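Local coordinates for protein translation initiation factor eIF2B subunit beta (Schizosaccharomyces pombe, PDB 5B04) that serves as a subunit of the heterodecameric eIF2B complex, which catalyses exchange of GDP for GTP on the gamma subunit of initiation factor eIF2, at residues 15-19 / 48-52; 89-94 / 390-396; 196-200 / 373-378; 240-244 / 357-361. The contacts are given in a common frame with arbitrary orientation. Residues are numbered along the deposited sequence.

Contact 1: residues 15-19 / 48-52; sequences TYPAV and VISQT
An aromatic hydroxyl bonding at a helix end alongside apolar packing is illustrated where the loop and first turn of helix 17-27 (residues 15-19) meet the C-terminal end of helix 34-51 (residues 48-52). Tyr16 occupies the N-cap position with a non-helical backbone (phi/psi -133/69), and its CA lies 6.3 Å from that of Val48; Thr15 faces Gln51 at 7.4 Å between CA atoms. The second segment opens with Val48, helical and t in chi1: its CG1 lies 4.0 Å from Tyr16 CE1, and its CG2 lies 3.6 Å from CG2 of Val19, itself a t rotamer. Ile49 turns away, toward helices 57-74 and 176-190. Gln51 points back at the loop and covers Thr15 at the exposed margin. Thr52, where phi/psi has swung to -71/142, closes the segment. Its m rotamer places OG1 2.5 Å from Val48 O, to which it donates, while Thr52 N binds the same oxygen at 2.8 Å. Tyr16, with chi1 m, runs along the helix end so that its OH donates to Thr52 OG1 at 2.5 Å, near the ring plane. Helix-to-helix packing of valines is thus completed by a relay from Tyr16 OH through Thr52 OG1 to Val48 O, and the buried hydroxyls are satisfied near the C-terminal end of helix 34-51.

Contact 2: residues 89-94 / 390-396; sequences LRLIRE and DTYDASD
Arg90 and Arg93, three residues and roughly one helical turn apart, share one carboxylate, that of Asp393, in a network that also takes in Glu94 and Asp396. Residues 89-94 are regular helix; residues 390-396 leave a weakly bonded helical end at 390-391, extend through Tyr392 and Asp393 (psi near 140°), and enter a 3-10 turn at 394-395. The closest CA atoms are those of Arg90 and Asp393, 6.0 Å apart. Arg93 (chi1 m) forms a salt bridge from NH1 to Asp393 OD2, modelled tightly at 2.3 Å, so their placement is less sure. Its NH2 reaches Asp396 OD1 at 2.4 Å and hydrogen-bonds Asp396 OD2 at 2.7 Å. Arg90, all t through chi3, stretches over the chain: NH1 makes a weak hydrogen bond to Tyr392 O at 2.9 Å and a firmer one to Asn389 O, whereas Asp393 OD1, 3.6 Å from Arg90 NH1, attracts by charge alone. Glu94 OE2 lies 3.6 Å from the like-charged Asp393 OD1, and Glu94 OE1 makes a long, charge-only pair with Arg90 NH2 at 3.9 Å. The network ties the C-terminal tail to helix 79-102, with Leu89 packed on Val64 of helix 57-74 and helix 384-391 leading in from the sheet.

Contact 3: residues 196-200 / 373-378; sequences DIEVQ and ITNLGG
Asp196, at the weakly bonded end of helix 193-197, brings OD1 to 3.3 Å from Asn375 CB, beside the turn that joins two strands. Ile197 approaches most closely in backbone terms, its CA 5.0 Å from that of Asn375. With chi1 m and chi2 t, its CG1 lies 3.4 Å from Asn375 N and its CG2 3.9 Å from Ile373 CG2. The surface it covers is a beta hairpin: strands 371-374 and 377-379, at the edge of the mixed Rossmann-like sheet, are linked by a type I turn from Thr374 to Gly377. Thr374 N (3.0 Å) and Thr374 OG1 (2.6 Å, chi1 p) both donate to Gly377 O. Gly377 adopts phi/psi 123/-172, where a CB would strike the preceding carbonyl. Glu198 and Val199 touch helix 218-228; the 3-10 turn begins at Val199 and carries Gln200, chi1 m and chi2 t, back to the hairpin. Its NE2 donates to Thr374 O at 2.6 Å and to Asp196 O at 3.2 Å, while its OE1 lies 3.5 Å from Gly377 CA.

Contact 4: residues 240-244 / 357-361; sequences GFPNN and LNPYY
Asn243 lays its carboxamide against that of Asn358, and the two amides pair head to tail: Asn358 ND2 donates to Asn243 OD1 at 3.2 Å, and Asn243 ND2 returns a weak hydrogen bond to Asn358 OD1 at 3.3 Å. The same Asn243 ND2 makes a second weak bond, 3.3 Å to Pro359 O, and lies 3.2 Å from Tyr360 CB. Both CA-to-CB bonds point toward the other segment, and chi1 (m for Asn243, t for Asn358) sets where the amides meet. The backbones stay apart, with CA atoms 6.3 Å from Asn243 to Tyr360 and 8.2 Å from Pro242 to Asn358. Residues 240-244 form a tight loop in which Gly240 O accepts from Asn244 N at 2.7 Å and, weakly, from Asn243 N at 2.9 Å. A cis peptide precedes Pro242, whose CG rests 3.4 Å from Asn358 OD1. Opposite, residues 357-361 run extended except at Tyr360 (phi/psi -112/10), a break in the strand. Asn358 ND2 is also held by Ser338 O, and Tyr360 OH bonds Tyr293 of the epsilon subunit, while Phe241 O accepts from Ser327 of the delta subunit. The loop follows strand 234-238 and leads to the N-cap of helix 245-257, the strand-loop-helix unit of a Rossmann-like domain, here joined by paired amides to the separate antiparallel sheet beside subunit contacts of eIF2B.

From the N terminus, contact 1 closes first, a loop of 28 residues that pairs helices 17-27 and 34-51 and is complete before any other begins. Contact 2 opens next on helix 79-102 and closes only near the C terminus, so its loop of 295 residues encloses the other two. Contact 3 lies inside it, and contact 4 is nested within contact 3. None cross. Contacts 1 and 2 lie in the helical N-terminal part, contact 2 joining the C-terminal tail to helix 79-102. Contact 3 sets helix 193-197 against the hairpin edge of the mixed sheet, and contact 4, opposite contact 2 across the chain's centre, joins the loop after strand 234-238 to the antiparallel sheet.

Contact 1: residues 15-19 / 48-52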
loop_
_atom_site.group_PDB
_atom_site.type_symbol
_atom_site.label_atom_id
_atom_site.label_comp_id
_atom_site.label_asym_id
_atom_site.label_seq_id
_atom_site.Cartn_x
_atom_site.Cartn_y
_atom_site.Cartn_z
ATOM N N THR C 15 29.906 -17.495 47.550
ATOM C CA THR C 15 28.547 -17.190 47.978
ATOM C C THR C 15 27.590 -17.188 46.787
ATOM O O THR C 15 26.440 -17.588 46.922
ATOM C CB THR C 15 28.452 -15.830 48.706
ATOM O OG1 THR C 15 29.001 -14.798 47.879
ATOM C CG2 THR C 15 29.200 -15.874 50.033
ATOM N N TYR C 16 28.061 -16.747 45.622
ATOM C CA TYR C 16 27.223 -16.727 44.418
ATOM C C TYR C 16 27.933 -17.300 43.189
ATOM O O TYR C 16 28.226 -16.563 42.246
ATOM C CB TYR C 16 26.765 -15.298 44.106
ATOM C CG TYR C 16 25.975 -14.628 45.205
ATOM C CD1 TYR C 16 24.968 -15.304 45.875
ATOM C CD2 TYR C 16 26.239 -13.316 45.573
ATOM C CE1 TYR C 16 24.253 -14.700 46.880
ATOM C CE2 TYR C 16 25.522 -12.700 46.577
ATOM C CZ TYR C 16 24.531 -13.396 47.228
ATOM O OH TYR C 16 23.816 -12.785 48.231
ATOM N N PRO C 17 28.184 -18.618 43.176
ATOM C CA PRO C 17 28.953 -19.220 42.077
ATOM C C PRO C 17 28.226 -19.159 40.740
ATOM O O PRO C 17 28.868 -19.132 39.690
ATOM C CB PRO C 17 29.135 -20.670 42.534
ATOM C CG PRO C 17 27.974 -20.926 43.428
ATOM C CD PRO C 17 27.714 -19.628 44.140
ATOM N N ALA C 18 26.900 -19.132 40.790
ATOM C CA ALA C 18 26.088 -19.078 39.583
ATOM C C ALA C 18 26.188 -17.713 38.909
ATOM O O ALA C 18 26.102 -17.611 37.686
ATOM C CB ALA C 18 24.641 -19.406 39.907
ATOM N N VAL C 19 26.371 -16.668 39.710
ATOM C CA VAL C 19 26.474 -15.313 39.182
ATOM C C VAL C 19 27.773 -15.118 38.408
ATOM O O VAL C 19 27.754 -14.702 37.250
ATOM C CB VAL C 19 26.393 -14.259 40.300
ATOM C CG1 VAL C 19 26.602 -12.863 39.731
ATOM C CG2 VAL C 19 25.059 -14.352 41.009
ATOM N N VAL C 48 20.492 -17.638 44.004
ATOM C CA VAL C 48 20.936 -16.461 44.742
ATOM C C VAL C 48 20.010 -16.232 45.929
ATOM O O VAL C 48 20.465 -16.110 47.064
ATOM C CB VAL C 48 20.973 -15.201 43.855
ATOM C CG1 VAL C 48 20.980 -13.940 44.709
ATOM C CG2 VAL C 48 22.182 -15.235 42.944
ATOM N N ILE C 49 18.710 -16.185 45.656
ATOM C CA ILE C 49 17.699 -16.071 46.701
ATOM C C ILE C 49 17.780 -17.275 47.638
ATOM O O ILE C 49 17.584 -17.154 48.848
ATOM C CB ILE C 49 16.276 -15.972 46.097
ATOM C CG1 ILE C 49 16.161 -14.755 45.172
ATOM C CG2 ILE C 49 15.223 -15.893 47.192
ATOM C CD1 ILE C 49 16.367 -13.430 45.860
ATOM N N SER C 50 18.088 -18.434 47.067
ATOM C CA SER C 50 18.202 -19.673 47.832
ATOM C C SER C 50 19.301 -19.672 48.892
ATOM O O SER C 50 19.209 -20.380 49.889
ATOM C CB SER C 50 18.437 -20.842 46.872
ATOM O OG SER C 50 19.399 -21.744 47.390
ATOM N N GLN C 51 20.331 -18.865 48.679
ATOM C CA GLN C 51 21.558 -18.975 49.455
ATOM C C GLN C 51 21.896 -17.685 50.187
ATOM O O GLN C 51 22.632 -17.692 51.170
ATOM C CB GLN C 51 22.705 -19.362 48.528
ATOM C CG GLN C 51 23.372 -20.674 48.839
ATOM C CD GLN C 51 24.793 -20.684 48.330
ATOM O OE1 GLN C 51 25.168 -19.832 47.529
ATOM N NE2 GLN C 51 25.593 -21.639 48.790
ATOM N N THR C 52 21.358 -16.578 49.683
ATOM C CA THR C 52 21.537 -15.264 50.296
ATOM C C THR C 52 20.723 -15.265 51.582
ATOM O O THR C 52 19.631 -15.809 51.629
ATOM C CB THR C 52 21.002 -14.132 49.384
ATOM O OG1 THR C 52 21.684 -14.161 48.128
ATOM C CG2 THR C 52 21.201 -12.773 50.026
#

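Contact 2: residues 89-94 / 390-396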
loop_
_atom_site.group_PDB
_atom_site.type_symbol
_atom_site.label_atom_id
_atom_site.label_comp_id
_atom_site.label_asym_id
_atom_site.label_seq_id
_atom_site.Cartn_x
_atom_site.Cartn_y
_atom_site.Cartn_z
ATOM N N LEU C 89 12.467 -8.072 41.375
ATOM C CA LEU C 89 12.504 -6.950 42.308
ATOM C C LEU C 89 11.097 -6.475 42.667
ATOM O O LEU C 89 10.818 -6.169 43.825
ATOM C CB LEU C 89 13.319 -5.791 41.731
ATOM C CG LEU C 89 14.838 -5.962 41.733
ATOM C CD1 LEU C 89 15.517 -4.738 41.140
ATOM C CD2 LEU C 89 15.347 -6.230 43.141
ATOM N N ARG C 90 10.215 -6.414 41.674
ATOM C CA ARG C 90 8.831 -6.023 41.918
ATOM C C ARG C 90 8.081 -7.158 42.606
ATOM O O ARG C 90 7.149 -6.926 43.379
ATOM C CB ARG C 90 8.134 -5.631 40.612
ATOM C CG ARG C 90 6.670 -5.254 40.788
ATOM C CD ARG C 90 6.114 -4.529 39.576
ATOM N NE ARG C 90 4.681 -4.287 39.710
ATOM C CZ ARG C 90 4.046 -3.238 39.196
ATOM N NH1 ARG C 90 4.719 -2.321 38.515
ATOM N NH2 ARG C 90 2.738 -3.102 39.369
ATOM N N LEU C 91 8.502 -8.386 42.320
ATOM C CA LEU C 91 7.960 -9.565 42.982
ATOM C C LEU C 91 8.184 -9.450 44.484
ATOM O O LEU C 91 7.276 -9.685 45.276
ATOM C CB LEU C 91 8.618 -10.835 42.433
ATOM C CG LEU C 91 7.962 -12.210 42.598
ATOM C CD1 LEU C 91 8.674 -13.201 41.697
ATOM C CD2 LEU C 91 7.981 -12.705 44.037
ATOM N N ILE C 92 9.385 -9.105 44.885
ATOM C CA ILE C 92 9.619 -8.921 46.288
ATOM C C ILE C 92 8.872 -7.754 46.902
ATOM O O ILE C 92 8.200 -7.926 47.898
ATOM C CB ILE C 92 11.106 -8.696 46.504
ATOM C CG1 ILE C 92 11.883 -9.883 45.968
ATOM C CG2 ILE C 92 11.409 -8.507 47.967
ATOM C CD1 ILE C 92 13.339 -9.581 45.763
ATOM N N ARG C 93 8.936 -6.585 46.285
ATOM C CA ARG C 93 8.405 -5.411 46.939
ATOM C C ARG C 93 6.932 -5.554 47.117
ATOM O O ARG C 93 6.401 -5.324 48.184
ATOM C CB ARG C 93 8.666 -4.173 46.109
ATOM C CG ARG C 93 10.088 -4.033 45.624
ATOM C CD ARG C 93 10.537 -2.593 45.737
ATOM N NE ARG C 93 11.587 -2.235 44.797
ATOM C CZ ARG C 93 11.617 -2.610 43.527
ATOM N NH1 ARG C 93 10.660 -3.374 43.040
ATOM N NH2 ARG C 93 12.609 -2.227 42.740
ATOM N N GLU C 94 6.263 -5.959 46.059
ATOM C CA GLU C 94 4.828 -6.055 46.111
ATOM C C GLU C 94 4.406 -7.140 47.065
ATOM O O GLU C 94 3.472 -6.968 47.821
ATOM C CB GLU C 94 4.236 -6.244 44.717
ATOM C CG GLU C 94 4.808 -5.291 43.672
ATOM C CD GLU C 94 4.007 -4.008 43.493
ATOM O OE1 GLU C 94 2.801 -4.083 43.178
ATOM O OE2 GLU C 94 4.590 -2.916 43.648
ATOM N N ASP C 390 2.995 -1.743 34.383
ATOM C CA ASP C 390 2.294 -2.806 35.096
ATOM C C ASP C 390 3.205 -3.980 35.453
ATOM O O ASP C 390 2.855 -4.805 36.296
ATOM C CB ASP C 390 1.113 -3.312 34.264
ATOM C CG ASP C 390 -0.026 -2.311 34.195
ATOM O OD1 ASP C 390 0.239 -1.095 34.307
ATOM O OD2 ASP C 390 -1.186 -2.741 34.029
ATOM N N THR C 391 4.369 -4.054 34.815
ATOM C CA THR C 391 5.265 -5.190 35.016
ATOM C C THR C 391 6.558 -4.812 35.736
ATOM O O THR C 391 7.212 -5.668 36.333
ATOM C CB THR C 391 5.624 -5.861 33.675
ATOM O OG1 THR C 391 6.119 -4.874 32.761
ATOM C CG2 THR C 391 4.399 -6.533 33.069
ATOM N N TYR C 392 6.926 -3.534 35.682
ATOM C CA TYR C 392 8.151 -3.067 36.327
ATOM C C TYR C 392 7.887 -1.926 37.303
ATOM O O TYR C 392 6.994 -1.107 37.089
ATOM C CB TYR C 392 9.171 -2.598 35.285
ATOM C CG TYR C 392 9.512 -3.615 34.221
ATOM C CD1 TYR C 392 9.676 -4.957 34.535
ATOM C CD2 TYR C 392 9.678 -3.226 32.898
ATOM C CE1 TYR C 392 9.989 -5.886 33.558
ATOM C CE2 TYR C 392 9.991 -4.145 31.917
ATOM C CZ TYR C 392 10.146 -5.473 32.251
ATOM O OH TYR C 392 10.457 -6.388 31.274
ATOM N N ASP C 393 8.673 -1.876 38.375
ATOM C CA ASP C 393 8.708 -0.697 39.230
ATOM C C ASP C 393 9.612 0.338 38.571
ATOM O O ASP C 393 10.667 -0.005 38.036
ATOM C CB ASP C 393 9.202 -1.043 40.636
ATOM C CG ASP C 393 8.188 -1.844 41.430
ATOM O OD1 ASP C 393 6.975 -1.584 41.281
ATOM O OD2 ASP C 393 8.602 -2.730 42.206
ATOM N N ALA C 394 9.194 1.600 38.605
ATOM C CA ALA C 394 9.871 2.661 37.862
ATOM C C ALA C 394 11.318 2.876 38.303
ATOM O O ALA C 394 12.148 3.338 37.519
ATOM C CB ALA C 394 9.090 3.960 37.987
ATOM N N SER C 395 11.618 2.538 39.552
ATOM C CA SER C 395 12.954 2.752 40.104
ATOM C C SER C 395 14.002 1.852 39.454
ATOM O O SER C 395 15.192 2.168 39.456
ATOM C CB SER C 395 12.946 2.519 41.615
ATOM O OG SER C 395 12.724 1.152 41.917
ATOM N N ASP C 396 13.553 0.734 38.892
ATOM C CA ASP C 396 14.462 -0.275 38.359
ATOM C C ASP C 396 14.824 -0.036 36.896
ATOM O O ASP C 396 15.413 -0.903 36.250
ATOM C CB ASP C 396 13.846 -1.668 38.513
ATOM C CG ASP C 396 13.328 -1.923 39.914
ATOM O OD1 ASP C 396 13.906 -1.369 40.873
ATOM O OD2 ASP C 396 12.342 -2.677 40.057
#

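Contact 3: residues 196-200 / 373-378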
loop_
_atom_site.group_PDB
_atom_site.type_symbol
_atom_site.label_atom_id
_atom_site.label_comp_id
_atom_site.label_asym_id
_atom_site.label_seq_id
_atom_site.Cartn_x
_atom_site.Cartn_y
_atom_site.Cartn_z
ATOM N N ASP C 196 0.652 -19.613 23.628
ATOM C CA ASP C 196 -0.495 -18.710 23.647
ATOM C C ASP C 196 -0.303 -17.484 22.750
ATOM O O ASP C 196 -1.126 -16.569 22.760
ATOM C CB ASP C 196 -0.804 -18.269 25.081
ATOM C CG ASP C 196 0.443 -17.918 25.868
ATOM O OD1 ASP C 196 1.381 -17.342 25.279
ATOM O OD2 ASP C 196 0.483 -18.222 27.078
ATOM N N ILE C 197 0.780 -17.470 21.980
ATOM C CA ILE C 197 0.978 -16.436 20.968
ATOM C C ILE C 197 0.504 -16.946 19.613
ATOM O O ILE C 197 -0.187 -16.240 18.876
ATOM C CB ILE C 197 2.457 -15.993 20.871
ATOM C CG1 ILE C 197 2.755 -14.904 21.902
ATOM C CG2 ILE C 197 2.784 -15.471 19.480
ATOM C CD1 ILE C 197 4.147 -14.315 21.790
ATOM N N GLU C 198 0.864 -18.188 19.304
ATOM C CA GLU C 198 0.546 -18.798 18.019
ATOM C C GLU C 198 -0.959 -18.908 17.775
ATOM O O GLU C 198 -1.403 -18.955 16.629
ATOM C CB GLU C 198 1.188 -20.184 17.922
ATOM C CG GLU C 198 0.655 -21.190 18.930
ATOM C CD GLU C 198 1.432 -22.492 18.926
ATOM O OE1 GLU C 198 2.319 -22.654 18.061
ATOM O OE2 GLU C 198 1.158 -23.352 19.789
ATOM N N VAL C 199 -1.739 -18.939 18.850
ATOM C CA VAL C 199 -3.186 -19.096 18.740
ATOM C C VAL C 199 -3.863 -17.834 18.214
ATOM O O VAL C 199 -5.020 -17.870 17.795
ATOM C CB VAL C 199 -3.815 -19.470 20.094
ATOM C CG1 VAL C 199 -3.250 -20.792 20.592
ATOM C CG2 VAL C 199 -3.581 -18.365 21.112
ATOM N N GLN C 200 -3.139 -16.720 18.235
ATOM C CA GLN C 200 -3.675 -15.450 17.761
ATOM C C GLN C 200 -3.502 -15.312 16.254
ATOM O O GLN C 200 -3.888 -14.302 15.664
ATOM C CB GLN C 200 -2.996 -14.283 18.478
ATOM C CG GLN C 200 -2.976 -14.415 19.991
ATOM C CD GLN C 200 -2.179 -13.315 20.662
ATOM O OE1 GLN C 200 -2.459 -12.130 20.481
ATOM N NE2 GLN C 200 -1.174 -13.703 21.439
ATOM N N ILE C 373 2.106 -8.554 18.447
ATOM C CA ILE C 373 1.501 -9.800 18.900
ATOM C C ILE C 373 2.294 -10.349 20.081
ATOM O O ILE C 373 3.438 -10.776 19.926
ATOM C CB ILE C 373 1.444 -10.855 17.780
ATOM C CG1 ILE C 373 0.485 -10.409 16.676
ATOM C CG2 ILE C 373 1.003 -12.200 18.339
ATOM C CD1 ILE C 373 -0.968 -10.390 17.100
ATOM N N THR C 374 1.686 -10.326 21.261
ATOM C CA THR C 374 2.361 -10.778 22.472
ATOM C C THR C 374 1.580 -11.886 23.166
ATOM O O THR C 374 0.464 -12.216 22.764
ATOM C CB THR C 374 2.567 -9.621 23.467
ATOM O OG1 THR C 374 1.299 -9.201 23.985
ATOM C CG2 THR C 374 3.250 -8.443 22.786
ATOM N N ASN C 375 2.170 -12.457 24.211
ATOM C CA ASN C 375 1.494 -13.476 25.006
ATOM C C ASN C 375 0.427 -12.858 25.903
ATOM O O ASN C 375 -0.367 -13.567 26.521
ATOM C CB ASN C 375 2.503 -14.262 25.845
ATOM C CG ASN C 375 3.471 -13.365 26.586
ATOM O OD1 ASN C 375 4.008 -12.414 26.019
ATOM N ND2 ASN C 375 3.699 -13.661 27.860
ATOM N N LEU C 376 0.421 -11.532 25.969
ATOM C CA LEU C 376 -0.615 -10.802 26.691
ATOM C C LEU C 376 -1.722 -10.381 25.734
ATOM O O LEU C 376 -2.771 -9.894 26.155
ATOM C CB LEU C 376 -0.026 -9.576 27.393
ATOM C CG LEU C 376 0.434 -9.736 28.846
ATOM C CD1 LEU C 376 1.377 -10.919 29.008
ATOM C CD2 LEU C 376 1.093 -8.453 29.332
ATOM N N GLY C 377 -1.479 -10.573 24.440
ATOM C CA GLY C 377 -2.447 -10.220 23.418
ATOM C C GLY C 377 -1.896 -9.239 22.400
ATOM O O GLY C 377 -0.704 -8.934 22.398
ATOM N N GLY C 378 -2.772 -8.744 21.532
ATOM C CA GLY C 378 -2.379 -7.786 20.515
ATOM C C GLY C 378 -2.567 -6.354 20.977
ATOM O O GLY C 378 -3.648 -5.978 21.432
#

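Contact 4: residues 240-244 / 357-361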
loop_
_atom_site.group_PDB
_atom_site.type_symbol
_atom_site.label_atom_id
_atom_site.label_comp_id
_atom_site.label_asym_id
_atom_site.label_seq_id
_atom_site.Cartn_x
_atom_site.Cartn_y
_atom_site.Cartn_z
ATOM N N GLY C 240 18.459 -13.790 6.567
ATOM C CA GLY C 240 19.019 -12.737 7.390
ATOM C C GLY C 240 20.517 -12.614 7.209
ATOM O O GLY C 240 21.262 -12.538 8.186
ATOM N N PHE C 241 20.956 -12.591 5.954
ATOM C CA PHE C 241 22.378 -12.562 5.641
ATOM C C PHE C 241 23.065 -11.333 6.230
ATOM O O PHE C 241 22.545 -10.225 6.127
ATOM C CB PHE C 241 22.596 -12.601 4.129
ATOM C CG PHE C 241 24.022 -12.820 3.745
ATOM C CD1 PHE C 241 24.557 -14.089 3.756
ATOM C CD2 PHE C 241 24.841 -11.757 3.411
ATOM C CE1 PHE C 241 25.867 -14.294 3.424
ATOM C CE2 PHE C 241 26.162 -11.968 3.077
ATOM C CZ PHE C 241 26.674 -13.239 3.082
ATOM N N PRO C 242 24.249 -11.524 6.836
ATOM C CA PRO C 242 24.987 -12.789 6.911
ATOM C C PRO C 242 24.766 -13.576 8.199
ATOM O O PRO C 242 25.294 -14.679 8.334
ATOM C CB PRO C 242 26.444 -12.330 6.818
ATOM C CG PRO C 242 26.441 -10.905 7.369
ATOM C CD PRO C 242 25.007 -10.430 7.465
ATOM N N ASN C 243 23.983 -13.028 9.119
ATOM C CA ASN C 243 23.947 -13.540 10.483
ATOM C C ASN C 243 22.806 -14.515 10.773
ATOM O O ASN C 243 22.982 -15.471 11.528
ATOM C CB ASN C 243 23.892 -12.361 11.451
ATOM C CG ASN C 243 24.996 -11.352 11.190
ATOM O OD1 ASN C 243 26.165 -11.716 11.060
ATOM N ND2 ASN C 243 24.627 -10.083 11.083
ATOM N N ASN C 244 21.641 -14.280 10.178
ATOM C CA ASN C 244 20.502 -15.171 10.381
ATOM C C ASN C 244 20.260 -16.054 9.166
ATOM O O ASN C 244 19.151 -16.543 8.951
ATOM C CB ASN C 244 19.240 -14.367 10.692
ATOM C CG ASN C 244 19.490 -13.258 11.686
ATOM O OD1 ASN C 244 19.056 -12.126 11.485
ATOM N ND2 ASN C 244 20.197 -13.574 12.764
ATOM N N LEU C 357 32.499 -4.020 7.892
ATOM C CA LEU C 357 31.623 -3.871 9.047
ATOM C C LEU C 357 30.444 -4.838 9.008
ATOM O O LEU C 357 29.665 -4.844 8.056
ATOM C CB LEU C 357 31.111 -2.434 9.130
ATOM C CG LEU C 357 32.191 -1.351 9.118
ATOM C CD1 LEU C 357 31.568 0.033 9.035
ATOM C CD2 LEU C 357 33.077 -1.473 10.347
ATOM N N ASN C 358 30.316 -5.648 10.054
ATOM C CA ASN C 358 29.214 -6.598 10.159
ATOM C C ASN C 358 28.403 -6.408 11.436
ATOM O O ASN C 358 28.661 -7.064 12.446
ATOM C CB ASN C 358 29.740 -8.033 10.094
ATOM C CG ASN C 358 28.642 -9.067 10.276
ATOM O OD1 ASN C 358 27.497 -8.854 9.874
ATOM N ND2 ASN C 358 28.985 -10.190 10.897
ATOM N N PRO C 359 27.421 -5.497 11.401
ATOM C CA PRO C 359 26.489 -5.375 12.526
ATOM C C PRO C 359 25.441 -6.479 12.472
ATOM O O PRO C 359 24.974 -6.809 11.381
ATOM C CB PRO C 359 25.860 -3.998 12.310
ATOM C CG PRO C 359 25.917 -3.799 10.834
ATOM C CD PRO C 359 27.174 -4.483 10.361
ATOM N N TYR C 360 25.084 -7.057 13.615
ATOM C CA TYR C 360 24.067 -8.102 13.616
ATOM C C TYR C 360 22.786 -7.647 14.307
ATOM O O TYR C 360 21.881 -8.447 14.543
ATOM C CB TYR C 360 24.601 -9.393 14.257
ATOM C CG TYR C 360 25.084 -9.289 15.688
ATOM C CD1 TYR C 360 24.209 -9.471 16.752
ATOM C CD2 TYR C 360 26.423 -9.053 15.975
ATOM C CE1 TYR C 360 24.650 -9.396 18.061
ATOM C CE2 TYR C 360 26.873 -8.976 17.282
ATOM C CZ TYR C 360 25.982 -9.149 18.320
ATOM O OH TYR C 360 26.422 -9.073 19.622
ATOM N N TYR C 361 22.710 -6.355 14.608
ATOM C CA TYR C 361 21.484 -5.754 15.121
ATOM C C TYR C 361 21.040 -4.586 14.245
ATOM O O TYR C 361 21.861 -3.791 13.787
ATOM C CB TYR C 361 21.667 -5.276 16.563
ATOM C CG TYR C 361 21.715 -6.383 17.593
ATOM C CD1 TYR C 361 21.092 -7.602 17.364
ATOM C CD2 TYR C 361 22.379 -6.202 18.799
ATOM C CE1 TYR C 361 21.135 -8.614 18.304
ATOM C CE2 TYR C 361 22.425 -7.207 19.745
ATOM C CZ TYR C 361 21.802 -8.410 19.493
ATOM O OH TYR C 361 21.850 -9.412 20.435
#